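Local coordinates for protein putative xanthine dehydrogenase YAGS fad-binding subunit (Escherichia coli, PDB 5G5G) that forms the molybdenum-cofactor-binding subunit of a periplasmic aldehyde oxidase and probably helps oxidise aldehydes to carboxylic acids, at residues G594-V602 / L721-V731. Residues are numbered along the deposited sequence; the frame is centred on the assembly and turned at random.
Sequences GVHSATGEV and LDKLLDKLPDV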
loop_
_atom_site.group_PDB
_atom_site.type_symbol
_atom_site.label_atom_id
_atom_site.label_comp_id
_atom_site.label_asym_id
_atom_site.label_seq_id
_atom_site.Cartn_x
_atom_site.Cartn_y
_atom_site.Cartn_z
ATOM N N GLY C 594 9.133 -5.562 -19.576
ATOM C CA GLY C 594 8.482 -6.186 -20.703
ATOM C C GLY C 594 7.176 -5.419 -20.925
ATOM O O GLY C 594 6.514 -5.033 -19.953
ATOM N N VAL C 595 6.826 -5.205 -22.187
ATOM C CA VAL C 595 5.545 -4.577 -22.524
ATOM C C VAL C 595 4.841 -5.558 -23.454
ATOM O O VAL C 595 5.387 -5.965 -24.492
ATOM C CB VAL C 595 5.692 -3.196 -23.178
ATOM C CG1 VAL C 595 4.313 -2.632 -23.583
ATOM C CG2 VAL C 595 6.430 -2.215 -22.241
ATOM N N HIS C 596 3.645 -5.957 -23.069
ATOM C CA HIS C 596 2.944 -6.930 -23.897
ATOM C C HIS C 596 2.582 -6.320 -25.251
ATOM O O HIS C 596 1.927 -5.259 -25.340
ATOM C CB HIS C 596 1.718 -7.513 -23.175
ATOM C CG HIS C 596 1.255 -8.799 -23.772
ATOM N ND1 HIS C 596 0.550 -8.850 -24.940
ATOM C CD2 HIS C 596 1.414 -10.081 -23.371
ATOM C CE1 HIS C 596 0.303 -10.106 -25.262
ATOM N NE2 HIS C 596 0.808 -10.877 -24.311
ATOM N N SER C 597 3.023 -6.960 -26.323
ATOM C CA SER C 597 2.887 -6.360 -27.656
ATOM C C SER C 597 1.441 -6.233 -28.082
ATOM O O SER C 597 1.134 -5.409 -28.953
ATOM C CB SER C 597 3.685 -7.089 -28.721
ATOM O OG SER C 597 3.169 -8.393 -28.931
ATOM N N ALA C 598 0.579 -7.094 -27.548
ATOM C CA ALA C 598 -0.853 -6.974 -27.787
ATOM C C ALA C 598 -1.590 -6.035 -26.860
ATOM O O ALA C 598 -2.245 -5.131 -27.370
ATOM C CB ALA C 598 -1.561 -8.336 -27.812
ATOM N N THR C 599 -1.489 -6.251 -25.541
ATOM C CA THR C 599 -2.376 -5.626 -24.560
ATOM C C THR C 599 -1.781 -4.354 -23.977
ATOM O O THR C 599 -2.509 -3.597 -23.349
ATOM C CB THR C 599 -2.650 -6.544 -23.352
ATOM O OG1 THR C 599 -1.401 -6.830 -22.666
ATOM C CG2 THR C 599 -3.355 -7.793 -23.833
ATOM N N GLY C 600 -0.470 -4.160 -24.127
ATOM C CA GLY C 600 0.201 -3.016 -23.497
ATOM C C GLY C 600 0.522 -3.105 -22.025
ATOM O O GLY C 600 1.030 -2.134 -21.428
ATOM N N GLU C 601 0.237 -4.246 -21.400
ATOM C CA GLU C 601 0.522 -4.461 -20.001
ATOM C C GLU C 601 2.023 -4.379 -19.744
ATOM O O GLU C 601 2.788 -4.882 -20.538
ATOM C CB GLU C 601 0.039 -5.853 -19.538
ATOM C CG GLU C 601 -1.463 -5.982 -19.435
ATOM C CD GLU C 601 -1.923 -7.434 -19.385
ATOM O OE1 GLU C 601 -1.745 -8.137 -20.423
ATOM O OE2 GLU C 601 -2.512 -7.780 -18.324
ATOM N N VAL C 602 2.404 -3.671 -18.698
ATOM C CA VAL C 602 3.802 -3.449 -18.366
ATOM C C VAL C 602 4.194 -4.295 -17.162
ATOM O O VAL C 602 3.538 -4.247 -16.110
ATOM C CB VAL C 602 4.113 -1.974 -18.089
ATOM C CG1 VAL C 602 5.602 -1.786 -17.975
ATOM C CG2 VAL C 602 3.560 -1.080 -19.172
ATOM N N LEU C 721 -1.420 0.862 -19.702
ATOM C CA LEU C 721 -1.464 0.335 -21.049
ATOM C C LEU C 721 -2.304 1.207 -22.016
ATOM O O LEU C 721 -2.047 1.281 -23.229
ATOM C CB LEU C 721 -2.009 -1.099 -21.050
ATOM C CG LEU C 721 -3.478 -1.319 -20.634
ATOM C CD1 LEU C 721 -4.503 -1.138 -21.739
ATOM C CD2 LEU C 721 -3.641 -2.720 -19.999
ATOM N N ASP C 722 -3.321 1.879 -21.466
ATOM C CA ASP C 722 -4.143 2.760 -22.287
ATOM C C ASP C 722 -3.361 3.949 -22.841
ATOM O O ASP C 722 -3.801 4.535 -23.824
ATOM C CB ASP C 722 -5.381 3.215 -21.545
ATOM C CG ASP C 722 -5.076 3.755 -20.180
ATOM O OD1 ASP C 722 -4.266 3.184 -19.404
ATOM O OD2 ASP C 722 -5.692 4.782 -19.853
ATOM N N LYS C 723 -2.187 4.244 -22.293
ATOM C CA LYS C 723 -1.323 5.290 -22.826
ATOM C C LYS C 723 -0.367 4.776 -23.913
ATOM O O LYS C 723 0.346 5.561 -24.590
ATOM C CB LYS C 723 -0.555 5.912 -21.663
ATOM C CG LYS C 723 -1.484 6.602 -20.702
ATOM C CD LYS C 723 -0.775 7.203 -19.496
ATOM C CE LYS C 723 -1.849 7.798 -18.598
ATOM N NZ LYS C 723 -1.395 8.381 -17.337
ATOM N N LEU C 724 -0.355 3.460 -24.109
ATOM C CA LEU C 724 0.536 2.805 -25.073
ATOM C C LEU C 724 -0.184 2.154 -26.223
ATOM O O LEU C 724 0.357 2.084 -27.358
ATOM C CB LEU C 724 1.324 1.696 -24.348
ATOM C CG LEU C 724 2.161 2.051 -23.123
ATOM C CD1 LEU C 724 2.867 0.827 -22.520
ATOM C CD2 LEU C 724 3.212 3.075 -23.500
ATOM N N LEU C 725 -1.405 1.684 -25.962
ATOM C CA LEU C 725 -2.066 0.689 -26.825
ATOM C C LEU C 725 -2.106 1.059 -28.325
ATOM O O LEU C 725 -1.778 0.255 -29.201
ATOM C CB LEU C 725 -3.493 0.477 -26.284
ATOM C CG LEU C 725 -4.255 -0.777 -26.656
ATOM C CD1 LEU C 725 -3.506 -2.022 -26.227
ATOM C CD2 LEU C 725 -5.597 -0.718 -25.938
ATOM N N ASP C 726 -2.511 2.275 -28.631
ATOM C CA ASP C 726 -2.647 2.657 -30.041
ATOM C C ASP C 726 -1.325 2.938 -30.790
ATOM O O ASP C 726 -1.389 3.288 -31.964
ATOM C CB ASP C 726 -3.669 3.796 -30.230
ATOM C CG ASP C 726 -3.173 5.148 -29.726
ATOM O OD1 ASP C 726 -2.011 5.255 -29.296
ATOM O OD2 ASP C 726 -3.981 6.114 -29.741
ATOM N N LYS C 727 -0.166 2.787 -30.148
ATOM C CA LYS C 727 1.146 2.821 -30.864
ATOM C C LYS C 727 1.996 1.530 -30.772
ATOM O O LYS C 727 3.165 1.540 -31.169
ATOM C CB LYS C 727 1.942 4.071 -30.450
ATOM C CG LYS C 727 1.262 5.375 -30.914
ATOM C CD LYS C 727 1.981 6.690 -30.580
ATOM C CE LYS C 727 1.984 7.014 -29.077
ATOM N NZ LYS C 727 0.728 7.608 -28.515
ATOM N N LEU C 728 1.402 0.417 -30.338
ATOM C CA LEU C 728 2.065 -0.893 -30.333
ATOM C C LEU C 728 2.013 -1.592 -31.719
ATOM O O LEU C 728 1.255 -1.151 -32.619
ATOM C CB LEU C 728 1.412 -1.780 -29.297
ATOM C CG LEU C 728 1.559 -1.296 -27.887
ATOM C CD1 LEU C 728 0.694 -2.192 -27.030
ATOM C CD2 LEU C 728 3.020 -1.335 -27.457
ATOM N N PRO C 729 2.764 -2.716 -31.879
ATOM C CA PRO C 729 2.789 -3.332 -33.205
ATOM C C PRO C 729 1.438 -3.988 -33.548
ATOM O O PRO C 729 0.566 -4.124 -32.686
ATOM C CB PRO C 729 3.920 -4.381 -33.095
ATOM C CG PRO C 729 4.691 -4.042 -31.836
ATOM C CD PRO C 729 3.610 -3.485 -30.937
ATOM N N ASP C 730 1.265 -4.374 -34.803
ATOM C CA ASP C 730 0.032 -5.037 -35.227
ATOM C C ASP C 730 -0.001 -6.451 -34.624
ATOM O O ASP C 730 1.047 -7.076 -34.439
ATOM C CB ASP C 730 -0.055 -5.094 -36.771
ATOM C CG ASP C 730 0.018 -3.704 -37.433
ATOM O OD1 ASP C 730 -0.505 -2.722 -36.863
ATOM O OD2 ASP C 730 0.604 -3.597 -38.528
ATOM N N VAL C 731 -1.197 -6.931 -34.259
ATOM C CA VAL C 731 -1.409 -8.354 -33.974
ATOM C C VAL C 731 -2.161 -8.823 -35.229
ATOM O O VAL C 731 -2.418 -9.997 -35.396
ATOM C CB VAL C 731 -2.240 -8.630 -32.676
ATOM C CG1 VAL C 731 -1.887 -9.999 -32.066
ATOM C CG2 VAL C 731 -2.062 -7.528 -31.625
#
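L724 of the C-terminal tail meets V595 and V602 beside the turn that joins strands 584-596 and 602-612. Its CD1 rests against one valine methyl from each strand, 3.9 Å from V595 CG1 and equally near V602 CG2; its chain lies roughly at right angles to that of V602. Branched valines suit the strand ends, and both also pack on helix 698-710. L728 sends CD1 against the backbone of G600, 3.7 Å from its CA. The positive phi at G600 suits a glycine, and a CB there would lie too close to L721 CB. At the far end, V731 CG2 meets A598 CB.

Leucine carbons also lie against carbonyls. L721 CB comes within 3.2 Å of G600 O, and L725, its CG anti to the backbone N (chi1 -160°), brings CD1 within 3.4 Å of T599 O and close to A598 O. S597 O and A598 O accept hydrogen bonds from basic side chains of another protein chain.

Polar bonds shape the turn itself. H596 ND1 accepts from A598 N at 3.1 Å, and T599 OG1 donates to E601 OE1 at 2.6 Å. E601 OE2 pairs with R603 and with the backbone of another protein chain, while CG runs alongside L721 CD2. With an alanine at E601, T599 OG1 would probably lose its carboxylate acceptor, R603 its salt-bridge partner, and L721 CD2 the methylene beside it.

Across the contact, then, the tail is held by apolar packing, while hydrogen bonds within the hairpin fix the surface it covers.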